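Local coordinates for thioesterase superfamily protein (Sulfolobus solfataricus, PDB 2GF6), which binds coenzyme A and, as a hotdog-fold member of the 4-hydroxybenzoyl-CoA thioesterase family, probably hydrolyses acyl-CoA thioesters, at residues 82-87 with 92-97; 15-20 with 29-34. One frame throughout, in Å; residues are numbered along the deposited sequence.

Contact 1: residues 82-87 with 92-97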
ATOM      1  N   ASN A  82      -8.344 -19.512  13.228  1.00 27.74           N
ATOM      2  CA  ASN A  82      -8.022 -20.589  14.146  1.00 28.58           C
ATOM      3  C   ASN A  82      -6.637 -20.374  14.748  1.00 28.76           C
ATOM      4  O   ASN A  82      -5.644 -20.800  14.175  1.00 28.84           O
ATOM      5  CB  ASN A  82      -8.053 -21.925  13.408  1.00 29.27           C
ATOM      6  CG  ASN A  82      -7.865 -23.127  14.344  1.00 30.51           C
ATOM      7  OD1 ASN A  82      -8.654 -23.320  15.250  1.00 32.14           O
ATOM      8  ND2 ASN A  82      -6.834 -23.944  14.097  1.00 32.55           N
ATOM      9  N   PRO A  83      -6.566 -19.713  15.910  1.00 29.04           N
ATOM     10  CA  PRO A  83      -5.277 -19.550  16.590  1.00 29.20           C
ATOM     11  C   PRO A  83      -4.767 -20.872  17.180  1.00 29.59           C
ATOM     12  O   PRO A  83      -5.523 -21.580  17.841  1.00 29.78           O
ATOM     13  CB  PRO A  83      -5.582 -18.545  17.707  1.00 28.99           C
ATOM     14  CG  PRO A  83      -6.953 -18.008  17.399  1.00 29.57           C
ATOM     15  CD  PRO A  83      -7.664 -19.086  16.665  1.00 28.64           C
ATOM     16  N   LYS A  84      -3.509 -21.194  16.912  1.00 29.83           N
ATOM     17  CA  LYS A  84      -2.839 -22.372  17.473  1.00 30.03           C
ATOM     18  C   LYS A  84      -1.639 -21.873  18.260  1.00 28.57           C
ATOM     19  O   LYS A  84      -0.727 -21.271  17.694  1.00 28.08           O
ATOM     20  CB  LYS A  84      -2.324 -23.307  16.372  1.00 29.72           C
ATOM     21  CG  LYS A  84      -3.344 -24.156  15.707  1.00 32.33           C
ATOM     22  CD  LYS A  84      -2.654 -25.170  14.752  1.00 33.13           C
ATOM     23  CE  LYS A  84      -3.642 -26.223  14.184  1.00 35.83           C
ATOM     24  NZ  LYS A  84      -3.462 -26.435  12.689  1.00 36.89           N
ATOM     25  N   ILE A  85      -1.643 -22.122  19.558  1.00 27.43           N
ATOM     26  CA  ILE A  85      -0.541 -21.743  20.399  1.00 26.87           C
ATOM     27  C   ILE A  85       0.570 -22.804  20.300  1.00 26.76           C
ATOM     28  O   ILE A  85       0.414 -23.911  20.818  1.00 27.18           O
ATOM     29  CB  ILE A  85      -1.040 -21.550  21.838  1.00 27.21           C
ATOM     30  CG1 ILE A  85      -2.002 -20.361  21.881  1.00 27.19           C
ATOM     31  CG2 ILE A  85       0.132 -21.353  22.801  1.00 27.82           C
ATOM     32  CD1 ILE A  85      -2.682 -20.185  23.206  1.00 26.52           C
ATOM     33  N   LEU A  86       1.678 -22.452  19.629  1.00 26.59           N
ATOM     34  CA  LEU A  86       2.844 -23.354  19.447  1.00 26.03           C
ATOM     35  C   LEU A  86       3.821 -23.408  20.626  1.00 25.35           C
ATOM     36  O   LEU A  86       4.513 -24.416  20.831  1.00 25.33           O
ATOM     37  CB  LEU A  86       3.630 -22.974  18.195  1.00 25.62           C
ATOM     38  CG  LEU A  86       2.801 -22.757  16.931  1.00 27.64           C
ATOM     39  CD1 LEU A  86       3.741 -22.536  15.762  1.00 28.58           C
ATOM     40  CD2 LEU A  86       1.897 -23.911  16.681  1.00 27.42           C
ATOM     41  N   SER A  87       3.881 -22.341  21.399  1.00 24.74           N
ATOM     42  CA  SER A  87       4.801 -22.281  22.507  1.00 25.20           C
ATOM     43  C   SER A  87       4.409 -21.190  23.511  1.00 25.64           C
ATOM     44  O   SER A  87       3.384 -20.517  23.359  1.00 27.04           O
ATOM     45  CB  SER A  87       6.219 -22.036  21.976  1.00 24.39           C
ATOM     46  OG  SER A  87       6.356 -20.735  21.449  1.00 23.71           O
ATOM     47  N   LYS A  92       0.332 -19.537  15.751  1.00 27.46           N
ATOM     48  CA  LYS A  92       0.064 -19.715  14.351  1.00 28.51           C
ATOM     49  C   LYS A  92      -1.397 -19.371  14.137  1.00 28.53           C
ATOM     50  O   LYS A  92      -2.271 -20.063  14.631  1.00 28.73           O
ATOM     51  CB  LYS A  92       0.296 -21.155  13.941  1.00 29.04           C
ATOM     52  CG  LYS A  92      -0.029 -21.484  12.516  1.00 30.41           C
ATOM     53  CD  LYS A  92       0.316 -22.943  12.269  1.00 31.63           C
ATOM     54  CE  LYS A  92       0.138 -23.328  10.820  1.00 33.38           C
ATOM     55  NZ  LYS A  92       0.075 -24.801  10.748  1.00 33.65           N
ATOM     56  N   PHE A  93      -1.641 -18.277  13.421  1.00 28.40           N
ATOM     57  CA  PHE A  93      -2.967 -17.807  13.148  1.00 28.88           C
ATOM     58  C   PHE A  93      -3.342 -18.364  11.804  1.00 29.20           C
ATOM     59  O   PHE A  93      -2.937 -17.811  10.802  1.00 29.50           O
ATOM     60  CB  PHE A  93      -2.978 -16.275  13.106  1.00 28.70           C
ATOM     61  CG  PHE A  93      -2.901 -15.628  14.460  1.00 28.56           C
ATOM     62  CD1 PHE A  93      -3.982 -15.685  15.323  1.00 29.71           C
ATOM     63  CD2 PHE A  93      -1.754 -14.951  14.875  1.00 28.28           C
ATOM     64  CE1 PHE A  93      -3.931 -15.077  16.571  1.00 28.65           C
ATOM     65  CE2 PHE A  93      -1.705 -14.346  16.126  1.00 28.36           C
ATOM     66  CZ  PHE A  93      -2.791 -14.414  16.975  1.00 27.65           C
ATOM     67  N   GLU A  94      -4.053 -19.490  11.797  1.00 30.50           N
ATOM     68  CA  GLU A  94      -4.595 -20.108  10.569  1.00 30.71           C
ATOM     69  C   GLU A  94      -5.873 -19.378  10.164  1.00 30.84           C
ATOM     70  O   GLU A  94      -6.644 -18.988  11.031  1.00 30.41           O
ATOM     71  CB  GLU A  94      -4.933 -21.570  10.809  1.00 31.01           C
ATOM     72  CG  GLU A  94      -3.818 -22.427  11.418  1.00 31.31           C
ATOM     73  CD  GLU A  94      -4.189 -23.930  11.513  1.00 33.64           C
ATOM     74  OE1 GLU A  94      -5.367 -24.282  11.770  1.00 37.31           O
ATOM     75  OE2 GLU A  94      -3.284 -24.772  11.358  1.00 38.38           O
ATOM     76  N   PHE A  95      -6.115 -19.205   8.864  1.00 30.37           N
ATOM     77  CA  PHE A  95      -7.301 -18.487   8.415  1.00 31.04           C
ATOM     78  C   PHE A  95      -7.861 -19.041   7.116  1.00 31.33           C
ATOM     79  O   PHE A  95      -7.117 -19.612   6.321  1.00 31.39           O
ATOM     80  CB  PHE A  95      -7.014 -16.990   8.260  1.00 30.68           C
ATOM     81  CG  PHE A  95      -6.032 -16.662   7.166  1.00 31.47           C
ATOM     82  CD1 PHE A  95      -6.444 -16.595   5.829  1.00 31.75           C
ATOM     83  CD2 PHE A  95      -4.685 -16.388   7.462  1.00 30.47           C
ATOM     84  CE1 PHE A  95      -5.542 -16.288   4.810  1.00 31.27           C
ATOM     85  CE2 PHE A  95      -3.777 -16.078   6.431  1.00 31.55           C
ATOM     86  CZ  PHE A  95      -4.218 -16.031   5.103  1.00 30.78           C
ATOM     87  N   LYS A  96      -9.171 -18.876   6.931  1.00 31.77           N
ATOM     88  CA  LYS A  96      -9.859 -19.179   5.683  1.00 31.97           C
ATOM     89  C   LYS A  96     -10.632 -17.953   5.290  1.00 32.25           C
ATOM     90  O   LYS A  96     -11.199 -17.282   6.154  1.00 32.29           O
ATOM     91  CB  LYS A  96     -10.848 -20.323   5.856  1.00 31.80           C
ATOM     92  CG  LYS A  96     -10.243 -21.597   6.415  1.00 32.86           C
ATOM     93  CD  LYS A  96     -11.264 -22.712   6.560  1.00 33.04           C
ATOM     94  CE  LYS A  96     -10.568 -24.043   6.873  1.00 34.17           C
ATOM     95  NZ  LYS A  96     -11.512 -25.190   6.763  1.00 36.13           N
ATOM     96  N   VAL A  97     -10.671 -17.665   3.990  1.00 32.49           N
ATOM     97  CA  VAL A  97     -11.560 -16.634   3.462  1.00 32.18           C
ATOM     98  C   VAL A  97     -12.697 -17.278   2.676  1.00 32.04           C
ATOM     99  O   VAL A  97     -12.474 -18.167   1.854  1.00 31.82           O
ATOM    100  CB  VAL A  97     -10.823 -15.615   2.587  1.00 32.24           C
ATOM    101  CG1 VAL A  97     -11.778 -14.496   2.115  1.00 33.13           C
ATOM    102  CG2 VAL A  97      -9.663 -15.002   3.358  1.00 31.82           C
TER
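N82, P83 and K84 run antiparallel to E94, F93 and K92, the axes of the two short strands approaching to 4.7 Å with their directions 158° apart, and N82 with E94 and K84 with K92 form the hydrogen-bonded pairs on either side of the non-hydrogen-bonded pair P83 with F93. In each hydrogen-bonded pair the backbone bonds run both ways; K92 N reaches K84 O at 2.8 Å and almost straight (174°). Strand alternation puts N82, K84, K92 and E94 on one face. With CG anti to the backbone N (chi1 -174°), the N82 side chain runs alongside that of E94, and N82 ND2 donates to E94 OE1 at 2.8 Å, coming from above the carboxylate plane. K84 and K92 both turn their ammonium groups toward the carboxylate of E94, a salt-bridge network in which the K92 bond is weak and the detail is doubtful, since K84 NZ and E94 OE2 are modelled too close. L86, which also touches coenzyme A, sets CD1 4.1 Å from K92 CB. On the other face P83 CB meets F93 CE1 at 4.0 Å. This end of the hairpin 76-85/90-99, part of the antiparallel hotdog sheet, thus turns P83 and F93 onto F40 of helix 26-45, while strand 102-115 flanks 92-97 and receives K92 in a cation-pi contact with Y108.

Contact 2: residues 15-20 with 29-34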
ATOM      1  N   ILE A  15     -11.521  -0.554  -3.590  1.00 28.64           N
ATOM      2  CA  ILE A  15     -10.680  -0.203  -4.749  1.00 27.42           C
ATOM      3  C   ILE A  15      -9.195  -0.272  -4.422  1.00 27.33           C
ATOM      4  O   ILE A  15      -8.360  -0.671  -5.243  1.00 26.31           O
ATOM      5  CB  ILE A  15     -11.051   1.214  -5.304  1.00 27.84           C
ATOM      6  CG1 ILE A  15     -10.328   1.461  -6.621  1.00 25.74           C
ATOM      7  CG2 ILE A  15     -10.802   2.350  -4.240  1.00 27.97           C
ATOM      8  CD1 ILE A  15     -10.624   0.426  -7.670  1.00 26.92           C
ATOM      9  N   TYR A  16      -8.851   0.121  -3.211  1.00 26.64           N
ATOM     10  CA  TYR A  16      -7.470   0.061  -2.804  1.00 27.29           C
ATOM     11  C   TYR A  16      -7.037  -1.390  -2.485  1.00 27.24           C
ATOM     12  O   TYR A  16      -5.867  -1.644  -2.169  1.00 26.03           O
ATOM     13  CB  TYR A  16      -7.204   1.010  -1.619  1.00 27.45           C
ATOM     14  CG  TYR A  16      -8.185   0.892  -0.471  1.00 28.35           C
ATOM     15  CD1 TYR A  16      -8.091  -0.157   0.440  1.00 29.45           C
ATOM     16  CD2 TYR A  16      -9.171   1.847  -0.258  1.00 27.85           C
ATOM     17  CE1 TYR A  16      -8.978  -0.288   1.486  1.00 27.91           C
ATOM     18  CE2 TYR A  16     -10.088   1.714   0.808  1.00 26.73           C
ATOM     19  CZ  TYR A  16      -9.971   0.635   1.677  1.00 27.91           C
ATOM     20  OH  TYR A  16     -10.843   0.468   2.754  1.00 28.85           O
ATOM     21  N   ASP A  17      -7.961  -2.349  -2.546  1.00 26.57           N
ATOM     22  CA  ASP A  17      -7.561  -3.773  -2.396  1.00 27.63           C
ATOM     23  C   ASP A  17      -7.202  -4.455  -3.702  1.00 27.19           C
ATOM     24  O   ASP A  17      -6.756  -5.602  -3.706  1.00 27.35           O
ATOM     25  CB  ASP A  17      -8.672  -4.583  -1.712  1.00 28.25           C
ATOM     26  CG  ASP A  17      -8.932  -4.118  -0.291  1.00 29.73           C
ATOM     27  OD1 ASP A  17      -7.949  -3.833   0.431  1.00 31.22           O
ATOM     28  OD2 ASP A  17     -10.113  -4.008   0.066  1.00 32.81           O
ATOM     29  N   THR A  18      -7.374  -3.750  -4.812  1.00 27.05           N
ATOM     30  CA  THR A  18      -7.241  -4.332  -6.147  1.00 26.93           C
ATOM     31  C   THR A  18      -6.084  -3.731  -6.925  1.00 27.30           C
ATOM     32  O   THR A  18      -5.657  -2.629  -6.629  1.00 26.27           O
ATOM     33  CB  THR A  18      -8.481  -4.000  -7.000  1.00 27.26           C
ATOM     34  OG1 THR A  18      -8.578  -2.576  -7.165  1.00 27.28           O
ATOM     35  CG2 THR A  18      -9.776  -4.497  -6.316  1.00 27.96           C
ATOM     36  N   ASP A  19      -5.644  -4.446  -7.972  1.00 27.22           N
ATOM     37  CA  ASP A  19      -4.631  -3.949  -8.913  1.00 27.54           C
ATOM     38  C   ASP A  19      -5.200  -4.065 -10.310  1.00 26.90           C
ATOM     39  O   ASP A  19      -6.377  -4.375 -10.444  1.00 26.68           O
ATOM     40  CB  ASP A  19      -3.288  -4.672  -8.737  1.00 27.26           C
ATOM     41  CG  ASP A  19      -3.340  -6.162  -9.089  1.00 28.62           C
ATOM     42  OD1 ASP A  19      -4.276  -6.594  -9.815  1.00 31.64           O
ATOM     43  OD2 ASP A  19      -2.435  -6.899  -8.621  1.00 34.59           O
ATOM     44  N   ALA A  20      -4.421  -3.781 -11.356  1.00 26.82           N
ATOM     45  CA  ALA A  20      -5.006  -3.793 -12.723  1.00 26.87           C
ATOM     46  C   ALA A  20      -5.557  -5.137 -13.204  1.00 27.60           C
ATOM     47  O   ALA A  20      -6.218  -5.171 -14.245  1.00 26.41           O
ATOM     48  CB  ALA A  20      -4.024  -3.280 -13.748  1.00 27.24           C
ATOM     49  N   TYR A  29      -4.826  -9.194   1.253  1.00 28.68           N
ATOM     50  CA  TYR A  29      -5.102 -10.364   2.101  1.00 28.95           C
ATOM     51  C   TYR A  29      -4.541 -10.151   3.490  1.00 29.41           C
ATOM     52  O   TYR A  29      -5.125 -10.601   4.482  1.00 30.00           O
ATOM     53  CB  TYR A  29      -4.599 -11.657   1.422  1.00 28.62           C
ATOM     54  CG  TYR A  29      -5.492 -12.083   0.246  1.00 27.63           C
ATOM     55  CD1 TYR A  29      -6.675 -12.781   0.461  1.00 28.71           C
ATOM     56  CD2 TYR A  29      -5.192 -11.727  -1.061  1.00 26.05           C
ATOM     57  CE1 TYR A  29      -7.499 -13.128  -0.578  1.00 29.14           C
ATOM     58  CE2 TYR A  29      -6.012 -12.083  -2.110  1.00 26.95           C
ATOM     59  CZ  TYR A  29      -7.163 -12.776  -1.870  1.00 28.93           C
ATOM     60  OH  TYR A  29      -8.015 -13.141  -2.909  1.00 28.96           O
ATOM     61  N   TYR A  30      -3.429  -9.422   3.563  1.00 30.01           N
ATOM     62  CA  TYR A  30      -2.844  -8.951   4.819  1.00 29.82           C
ATOM     63  C   TYR A  30      -3.771  -7.974   5.488  1.00 30.45           C
ATOM     64  O   TYR A  30      -3.868  -7.943   6.706  1.00 30.65           O
ATOM     65  CB  TYR A  30      -1.497  -8.277   4.538  1.00 30.65           C
ATOM     66  CG  TYR A  30      -0.763  -7.640   5.739  1.00 29.26           C
ATOM     67  CD1 TYR A  30       0.028  -8.404   6.591  1.00 31.21           C
ATOM     68  CD2 TYR A  30      -0.835  -6.280   5.981  1.00 28.76           C
ATOM     69  CE1 TYR A  30       0.691  -7.826   7.670  1.00 29.44           C
ATOM     70  CE2 TYR A  30      -0.194  -5.699   7.053  1.00 29.65           C
ATOM     71  CZ  TYR A  30       0.579  -6.464   7.888  1.00 30.58           C
ATOM     72  OH  TYR A  30       1.276  -5.865   8.949  1.00 32.96           O
ATOM     73  N   ARG A  31      -4.445  -7.147   4.704  1.00 30.48           N
ATOM     74  CA  ARG A  31      -5.374  -6.223   5.286  1.00 30.44           C
ATOM     75  C   ARG A  31      -6.412  -7.061   5.971  1.00 29.49           C
ATOM     76  O   ARG A  31      -6.781  -6.802   7.077  1.00 28.49           O
ATOM     77  CB  ARG A  31      -6.021  -5.293   4.243  1.00 31.05           C
ATOM     78  CG  ARG A  31      -6.861  -4.178   4.903  1.00 32.16           C
ATOM     79  CD  ARG A  31      -7.411  -3.125   3.950  1.00 31.61           C
ATOM     80  NE  ARG A  31      -8.600  -3.556   3.221  1.00 33.66           N
ATOM     81  CZ  ARG A  31      -9.822  -3.726   3.736  1.00 34.34           C
ATOM     82  NH1 ARG A  31     -10.068  -3.581   5.029  1.00 35.49           N
ATOM     83  NH2 ARG A  31     -10.813  -4.089   2.929  1.00 35.61           N
ATOM     84  N   PHE A  32      -6.877  -8.098   5.298  1.00 29.93           N
ATOM     85  CA  PHE A  32      -8.002  -8.844   5.838  1.00 30.23           C
ATOM     86  C   PHE A  32      -7.611  -9.622   7.099  1.00 30.07           C
ATOM     87  O   PHE A  32      -8.369  -9.633   8.062  1.00 29.74           O
ATOM     88  CB  PHE A  32      -8.578  -9.814   4.801  1.00 30.69           C
ATOM     89  CG  PHE A  32      -8.907  -9.172   3.480  1.00 31.12           C
ATOM     90  CD1 PHE A  32      -9.546  -7.937   3.414  1.00 33.30           C
ATOM     91  CD2 PHE A  32      -8.577  -9.813   2.294  1.00 34.16           C
ATOM     92  CE1 PHE A  32      -9.862  -7.358   2.180  1.00 33.75           C
ATOM     93  CE2 PHE A  32      -8.854  -9.235   1.069  1.00 32.07           C
ATOM     94  CZ  PHE A  32      -9.510  -8.008   1.013  1.00 31.69           C
ATOM     95  N   PHE A  33      -6.475 -10.325   7.069  1.00 30.60           N
ATOM     96  CA  PHE A  33      -6.162 -11.232   8.159  1.00 30.26           C
ATOM     97  C   PHE A  33      -5.660 -10.457   9.394  1.00 29.90           C
ATOM     98  O   PHE A  33      -5.995 -10.820  10.544  1.00 30.03           O
ATOM     99  CB  PHE A  33      -5.302 -12.431   7.684  1.00 31.40           C
ATOM    100  CG  PHE A  33      -3.877 -12.118   7.298  1.00 30.54           C
ATOM    101  CD1 PHE A  33      -2.975 -11.558   8.203  1.00 31.63           C
ATOM    102  CD2 PHE A  33      -3.391 -12.528   6.069  1.00 32.46           C
ATOM    103  CE1 PHE A  33      -1.643 -11.331   7.850  1.00 31.39           C
ATOM    104  CE2 PHE A  33      -2.053 -12.308   5.715  1.00 32.34           C
ATOM    105  CZ  PHE A  33      -1.183 -11.714   6.615  1.00 33.31           C
ATOM    106  N   THR A  34      -4.970  -9.336   9.153  1.00 29.33           N
ATOM    107  CA  THR A  34      -4.596  -8.390  10.229  1.00 29.00           C
ATOM    108  C   THR A  34      -5.828  -7.861  10.966  1.00 28.48           C
ATOM    109  O   THR A  34      -5.895  -7.894  12.179  1.00 27.96           O
ATOM    110  CB  THR A  34      -3.745  -7.227   9.656  1.00 28.98           C
ATOM    111  OG1 THR A  34      -2.649  -7.802   8.959  1.00 30.56           O
ATOM    112  CG2 THR A  34      -3.188  -6.304  10.781  1.00 29.90           C
TER
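R31 and D17 meet in a bidentate, side-on salt bridge that ties the loop after strand 8-12 to helix 26-45, the long helix of the hotdog fold. The two side chains cross at about a right angle, yet their flat ends are nearly coplanar, 14° apart, which lets two N-H groups face two oxygens at once. R31 NE donates to the syn lone pair of D17 OD1 at 2.9 Å, and R31 NH2 reaches D17 OD2, also at 2.9 Å, from the syn side. R31 leaves the helix with CG anti to the backbone N (chi1 -172°), and a bend at chi3 turns the guanidinium to the carboxylate. The grip fixes the rotation of both groups in a buried setting, where each charge has a second partner: R31 NH1 pairs with D11, and D17 OD2 accepts from the backbone N of R14. A leucine in place of R31 would probably leave the buried carboxylate of D17 without the charge that grips it and take a salt-bridge partner from D11. Two rings frame the pair. F32 offers its edge to D17, F32 CE1 lying 4.0 Å from D17 OD2. The ring of Y16 stands steeply to the guanidinium, planes 73° apart, and its hydroxyl, over one guanidinium face, is hydrogen-bonded to N35 of a neighbouring subunit; at the ring edge, Y16 CE1 lies 3.7 Å from R31 NE.

How the contacts relate
The pair illustrates how similar ionic chemistry changes with its place in a fold. Contact 1 is a surface contact between neighbouring strands, held mainly by backbone hydrogen bonds, with charged groups gathered at its outer, partly exposed face. Contact 2 is buried and joins a loop to a helix without any backbone bond between its segments, so side chains alone carry it, and other subunits press around it. Contact 1 is touched by no other chain of the assembly. Their centres lie about 20 Å apart on opposite sides of the chain's centre, yet helix 26-45 serves both: F33, from the helical segment of contact 2, packs its CD2 3.6 Å from CE2 of F95 in contact 1.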